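Local coordinates for polysialic acid O-acetyltransferase (Escherichia coli, PDB 3JQY), which catalyses the O-acetylation of capsular polysialic acid with acetyl-CoA as donor, preferring long polymers of the sugar, at residues R24-D29 with C44-N49; N49-K54 with E71-T76. All coordinates share one frame; numbering follows the deposited sequence. Where two conformers were deposited one is given.

In the fold
Both contacts lie near the N-terminal end of a left-handed parallel beta-helix, the fold of the hexapeptide-repeat acyltransferases, with their centres about 11 Å apart. Contact 1 comes first along the chain: it sets the last curated repeat, ahead of strand 31-35, against the loop that follows strand 41-44. Contact 2 opens as contact 1 closes, sharing Asn49, and joins the run into strand 53-58 to its neighbour one coil further on, strand 71-80. Val48 O touches Glu71 CB where the two meet. No other subunit of the assembly reaches either contact, and both are away from the predicted acetyl-CoA sites; they join successive coils at the N-terminal end of the beta-helix.

Contact 1 of 2, residues R24-D29 with C44-N49; sequences RLKTQD and CGDLVN
Three side chains, Arg24, Lys26 and Gln28, reach from the loop 24-29 toward Cys44-Leu47, and two of them converge on the carbonyl of Cys44. Arg24 makes its closest approach with NH2, which donates to Cys44 O at 2.9 Å, with a bent N-H...O angle of 132°. The donor stands well above the carbonyl plane, and the oxygen is tilted from the plane of the guanidinium.

Lys26 passes the same oxygen with its aliphatic part, CD lying 3.2 Å from Cys44 O. Its chain runs extended as far as CE and bends only at the last torsion (chi4 63°), which places NZ 2.6 Å from Asp46 OD1. This salt bridge uses the syn side of the carboxylate, somewhat out of its plane, and the two side chains cross at about a right angle. Asp46 points its CB away from the loop, yet its carboxylate comes back to meet the lysine.

Gln28 is buried. Its CG lies 3.7 Å from Cys44 CB, and its amide group packs against the sulphur, CD standing 3.4 Å from Cys44 SG.

Asp22 forms a salt bridge with NE of Arg24 and also accepts from Cys44 N. With these side chains the N-terminal repeat segment packs on the first coils of the left-handed beta-helix, at Cys44, the last residue of strand 41-44, which is an outermost strand of its parallel sheet. From there the chain makes backbone hydrogen bonds to the next coil, at Ile66, the end of strand 63-66, and at Asp69 and Val70, just before strand 71-80.

Contact 2 of 2, residues N49-K54 with E71-T76; sequences NSKENK and ECRWLT
One face of the Trp74 indole is covered by two aliphatic groups: Glu52 CB stands over the five-membered ring, 3.6 Å from its centroid, and Lys51 CG over the six-membered ring at 4.2 Å. Both are CH-pi contacts, offset toward the rim, and the Glu52 carboxylate lies nearly parallel to the indole, 7° between planes. The Arg73 guanidinium also receives Lys51 on one face, where CD comes 3.4 Å from NH2. At its edge, in plane, NH1 donates to Asn49 O at 2.9 Å. Replacing Arg73 by an alanine would probably leave Asn49 O without this donor and open a gap beside the Lys51 chain.

Asn49 extends the grip to Glu71: the two side chains run side by side, and ND2 donates to OE2 at 3.1 Å from above the carboxylate plane.

The backbones run in register as successive coils of the left-handed beta-helix, in parallel pairing where Lys54 faces Thr76. Lys51 N donates to Cys72 O and Lys51 O accepts from Trp74 N, so the two bonds of Lys51 flank Arg73, where the chain turns a corner; past it, on the next face, Lys54 N donates to Leu75 O. The Ser50 rotation (chi1 -64°) sets OG beside its own backbone N, where it accepts from Cys72 N at 3.0 Å and is also bonded to Val48 O. A water joins Glu52 O to Thr76 OG1. Strands 31-35 and 93-95 carry the stack further, with Phe31 against Asn53 and Ile94 against Cys72 and Leu75.

Contact 1 of 2, residues R24-D29 with C44-N49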
loop_
_atom_site.group_PDB
_atom_site.type_symbol
_atom_site.label_atom_id
_atom_site.label_comp_id
_atom_site.label_asym_id
_atom_site.label_seq_id
_atom_site.Cartn_x
_atom_site.Cartn_y
_atom_site.Cartn_z
ATOM N N ARG B 24 34.914 -19.572 -0.381
ATOM C CA ARG B 24 36.297 -19.678 -0.836
ATOM C C ARG B 24 37.246 -18.978 0.129
ATOM O O ARG B 24 38.390 -18.675 -0.218
ATOM C CB ARG B 24 36.456 -19.161 -2.267
ATOM C CG ARG B 24 36.036 -17.727 -2.443
ATOM C CD ARG B 24 35.472 -17.483 -3.823
ATOM N NE ARG B 24 34.991 -16.112 -3.940
ATOM C CZ ARG B 24 35.700 -15.115 -4.456
ATOM N NH1 ARG B 24 36.921 -15.338 -4.923
ATOM N NH2 ARG B 24 35.182 -13.898 -4.514
ATOM N N LEU B 25 36.761 -18.729 1.343
ATOM C CA LEU B 25 37.603 -18.204 2.417
ATOM C C LEU B 25 37.942 -16.718 2.300
ATOM O O LEU B 25 38.932 -16.257 2.872
ATOM C CB LEU B 25 38.886 -19.031 2.523
ATOM C CG LEU B 25 38.782 -20.261 3.423
ATOM C CD1 LEU B 25 37.361 -20.783 3.480
ATOM C CD2 LEU B 25 39.736 -21.354 2.959
ATOM N N LYS B 26 37.116 -15.974 1.570
ATOM C CA LYS B 26 37.286 -14.530 1.432
ATOM C C LYS B 26 36.457 -13.795 2.484
ATOM O O LYS B 26 35.260 -14.044 2.628
ATOM C CB LYS B 26 36.869 -14.068 0.031
ATOM C CG LYS B 26 37.023 -12.564 -0.192
ATOM C CD LYS B 26 36.463 -12.127 -1.542
ATOM C CE LYS B 26 36.631 -10.625 -1.742
ATOM N NZ LYS B 26 38.070 -10.232 -1.778
ATOM N N THR B 27 37.091 -12.892 3.225
ATOM C CA THR B 27 36.392 -12.185 4.295
ATOM C C THR B 27 35.304 -11.252 3.752
ATOM O O THR B 27 35.535 -10.507 2.798
ATOM C CB THR B 27 37.373 -11.386 5.176
ATOM O OG1 THR B 27 38.114 -10.475 4.358
ATOM C CG2 THR B 27 38.347 -12.324 5.871
ATOM N N GLN B 28 34.121 -11.315 4.359
ATOM C CA GLN B 28 33.002 -10.442 4.004
ATOM C C GLN B 28 32.401 -9.844 5.268
ATOM O O GLN B 28 31.466 -10.402 5.848
ATOM C CB GLN B 28 31.919 -11.222 3.251
ATOM C CG GLN B 28 32.362 -11.766 1.907
ATOM C CD GLN B 28 32.720 -10.668 0.920
ATOM O OE1 GLN B 28 33.379 -10.920 -0.093
ATOM N NE2 GLN B 28 32.288 -9.442 1.209
ATOM N N ASP B 29 32.923 -8.699 5.687
ATOM C CA ASP B 29 32.528 -8.122 6.966
ATOM C C ASP B 29 31.079 -7.639 7.012
ATOM O O ASP B 29 30.553 -7.360 8.091
ATOM C CB ASP B 29 33.487 -6.999 7.376
ATOM C CG ASP B 29 33.714 -5.986 6.267
ATOM O OD1 ASP B 29 32.788 -5.758 5.459
ATOM O OD2 ASP B 29 34.824 -5.411 6.209
ATOM N N CYS B 44 31.426 -14.353 -3.002
ATOM C CA CYS B 44 31.174 -12.929 -2.830
ATOM C C CYS B 44 32.387 -12.105 -3.235
ATOM O O CYS B 44 33.487 -12.323 -2.731
ATOM C CB CYS B 44 30.810 -12.636 -1.376
ATOM S SG CYS B 44 30.077 -11.007 -1.115
ATOM N N GLY B 45 32.175 -11.160 -4.144
ATOM C CA GLY B 45 33.242 -10.292 -4.607
ATOM C C GLY B 45 33.568 -9.170 -3.640
ATOM O O GLY B 45 33.143 -9.175 -2.483
ATOM N N ASP B 46 34.342 -8.203 -4.115
ATOM C CA ASP B 46 34.674 -7.041 -3.301
ATOM C C ASP B 46 33.538 -6.033 -3.381
ATOM O O ASP B 46 33.381 -5.347 -4.385
ATOM C CB ASP B 46 35.986 -6.429 -3.779
ATOM C CG ASP B 46 37.173 -7.327 -3.491
ATOM O OD1 ASP B 46 37.295 -7.778 -2.336
ATOM O OD2 ASP B 46 37.978 -7.583 -4.406
ATOM N N LEU B 47 32.746 -5.956 -2.319
ATOM C CA LEU B 47 31.542 -5.138 -2.332
ATOM C C LEU B 47 31.863 -3.692 -1.998
ATOM O O LEU B 47 32.954 -3.381 -1.528
ATOM C CB LEU B 47 30.523 -5.673 -1.331
ATOM C CG LEU B 47 30.186 -7.157 -1.499
ATOM C CD1 LEU B 47 29.143 -7.558 -0.467
ATOM C CD2 LEU B 47 29.712 -7.450 -2.918
ATOM N N VAL B 48 30.903 -2.814 -2.259
ATOM C CA VAL B 48 31.065 -1.401 -1.945
ATOM C C VAL B 48 29.917 -0.893 -1.082
ATOM O O VAL B 48 28.762 -1.282 -1.265
ATOM C CB VAL B 48 31.192 -0.532 -3.219
ATOM C CG1 VAL B 48 32.484 -0.856 -3.959
ATOM C CG2 VAL B 48 29.992 -0.726 -4.126
ATOM N N ASN B 49 30.251 -0.032 -0.123
ATOM C CA ASN B 49 29.255 0.604 0.738
ATOM C C ASN B 49 28.193 -0.348 1.294
ATOM O O ASN B 49 27.016 0.006 1.365
ATOM C CB ASN B 49 28.576 1.738 -0.033
ATOM C CG ASN B 49 27.755 2.646 0.862
ATOM O OD1 ASN B 49 28.142 2.939 1.995
ATOM N ND2 ASN B 49 26.617 3.099 0.354
#

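Contact 2 of 2, residues N49-K54 with E71-T76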
loop_
_atom_site.group_PDB
_atom_site.type_symbol
_atom_site.label_atom_id
_atom_site.label_comp_id
_atom_site.label_asym_id
_atom_site.label_seq_id
_atom_site.Cartn_x
_atom_site.Cartn_y
_atom_site.Cartn_z
ATOM N N ASN B 49 30.251 -0.032 -0.123
ATOM C CA ASN B 49 29.255 0.604 0.738
ATOM C C ASN B 49 28.193 -0.348 1.294
ATOM O O ASN B 49 27.016 0.006 1.365
ATOM C CB ASN B 49 28.576 1.738 -0.033
ATOM C CG ASN B 49 27.755 2.646 0.862
ATOM O OD1 ASN B 49 28.142 2.939 1.995
ATOM N ND2 ASN B 49 26.617 3.099 0.354
ATOM N N SER B 50 28.615 -1.542 1.701
ATOM C CA SER B 50 27.684 -2.596 2.115
ATOM C C SER B 50 27.623 -2.798 3.626
ATOM O O SER B 50 28.619 -2.607 4.321
ATOM C CB SER B 50 28.062 -3.913 1.439
ATOM O OG SER B 50 27.917 -3.819 0.032
ATOM N N LYS B 51 26.459 -3.207 4.125
ATOM C CA LYS B 51 26.282 -3.428 5.557
ATOM C C LYS B 51 25.043 -4.258 5.878
ATOM O O LYS B 51 24.058 -4.232 5.138
ATOM C CB LYS B 51 26.181 -2.087 6.285
ATOM C CG LYS B 51 24.884 -1.358 6.021
ATOM C CD LYS B 51 24.858 0.005 6.712
ATOM C CE LYS B 51 24.958 -0.133 8.218
ATOM N NZ LYS B 51 24.888 1.194 8.896
ATOM N N GLU B 52 25.108 -4.984 6.991
ATOM C CA GLU B 52 23.935 -5.602 7.603
ATOM C C GLU B 52 23.242 -6.602 6.687
ATOM O O GLU B 52 22.011 -6.640 6.612
ATOM C CB GLU B 52 22.941 -4.526 8.053
ATOM C CG GLU B 52 23.482 -3.594 9.128
ATOM C CD GLU B 52 23.562 -4.257 10.490
ATOM O OE1 GLU B 52 23.044 -5.386 10.638
ATOM O OE2 GLU B 52 24.140 -3.645 11.415
ATOM N N ASN B 53 24.034 -7.418 6.001
ATOM C CA ASN B 53 23.484 -8.413 5.083
ATOM C C ASN B 53 23.473 -9.811 5.685
ATOM O O ASN B 53 24.262 -10.118 6.583
ATOM C CB ASN B 53 24.272 -8.413 3.781
ATOM C CG ASN B 53 24.370 -7.039 3.174
ATOM O OD1 ASN B 53 25.466 -6.479 3.024
ATOM N ND2 ASN B 53 23.226 -6.472 2.837
ATOM N N LYS B 54 22.578 -10.659 5.190
ATOM C CA LYS B 54 22.459 -12.014 5.713
ATOM C C LYS B 54 22.167 -13.036 4.618
ATOM O O LYS B 54 21.406 -12.766 3.695
ATOM C CB LYS B 54 21.355 -12.059 6.772
ATOM C CG LYS B 54 21.652 -11.208 8.004
ATOM C CD LYS B 54 20.385 -10.592 8.597
ATOM C CE LYS B 54 19.329 -11.643 8.912
ATOM N NZ LYS B 54 19.856 -12.723 9.791
ATOM N N GLU B 71 26.554 -3.117 -4.229
ATOM C CA GLU B 71 26.256 -2.566 -2.921
ATOM C C GLU B 71 25.051 -3.295 -2.341
ATOM O O GLU B 71 23.955 -3.209 -2.886
ATOM C CB GLU B 71 25.933 -1.076 -3.045
ATOM C CG GLU B 71 25.337 -0.456 -1.793
ATOM C CD GLU B 71 24.810 0.948 -2.047
ATOM O OE1 GLU B 71 23.576 1.148 -1.982
ATOM O OE2 GLU B 71 25.629 1.850 -2.322
ATOM N N CYS B 72 25.265 -4.034 -1.258
ATOM C CA CYS B 72 24.184 -4.713 -0.558
ATOM C C CYS B 72 24.005 -4.044 0.786
ATOM O O CYS B 72 24.943 -3.991 1.580
ATOM C CB CYS B 72 24.529 -6.181 -0.324
ATOM S SG CYS B 72 24.824 -7.114 -1.824
ATOM N N ARG B 73 22.810 -3.521 1.034
ATOM C CA ARG B 73 22.494 -2.932 2.331
ATOM C C ARG B 73 21.181 -3.489 2.864
ATOM O O ARG B 73 20.135 -3.388 2.214
ATOM C CB ARG B 73 22.462 -1.401 2.234
ATOM C CG ARG B 73 23.791 -0.813 1.767
ATOM C CD ARG B 73 23.694 0.675 1.473
ATOM N NE ARG B 73 23.425 1.461 2.675
ATOM C CZ ARG B 73 24.355 1.850 3.543
ATOM N NH1 ARG B 73 25.629 1.522 3.357
ATOM N NH2 ARG B 73 24.006 2.572 4.601
ATOM N N TRP B 74 21.249 -4.092 4.045
ATOM C CA TRP B 74 20.105 -4.779 4.634
ATOM C C TRP B 74 19.491 -5.771 3.657
ATOM O O TRP B 74 18.275 -5.876 3.530
ATOM C CB TRP B 74 19.070 -3.776 5.152
ATOM C CG TRP B 74 19.581 -3.059 6.346
ATOM C CD1 TRP B 74 19.588 -3.513 7.635
ATOM C CD2 TRP B 74 20.195 -1.771 6.370
ATOM N NE1 TRP B 74 20.164 -2.579 8.460
ATOM C CE2 TRP B 74 20.545 -1.499 7.709
ATOM C CE3 TRP B 74 20.476 -0.814 5.392
ATOM C CZ2 TRP B 74 21.159 -0.311 8.095
ATOM C CZ3 TRP B 74 21.091 0.366 5.775
ATOM C CH2 TRP B 74 21.425 0.607 7.116
ATOM N N LEU B 75 20.358 -6.500 2.967
ATOM C CA LEU B 75 19.910 -7.574 2.093
ATOM C C LEU B 75 19.877 -8.890 2.873
ATOM O O LEU B 75 20.834 -9.218 3.578
ATOM C CB LEU B 75 20.869 -7.704 0.911
ATOM C CG LEU B 75 20.638 -8.924 0.017
ATOM C CD1 LEU B 75 19.334 -8.772 -0.747
ATOM C CD2 LEU B 75 21.807 -9.110 -0.940
ATOM N N THR B 76 18.776 -9.629 2.747
ATOM C CA THR B 76 18.660 -10.972 3.309
ATOM C C THR B 76 18.305 -11.913 2.168
ATOM O O THR B 76 17.330 -11.686 1.455
ATOM C CB THR B 76 17.558 -11.061 4.386
ATOM O OG1 THR B 76 17.830 -10.130 5.439
ATOM C CG2 THR B 76 17.487 -12.478 4.976
HETATM O O HOH W 1 19.686 -8.155 6.515
#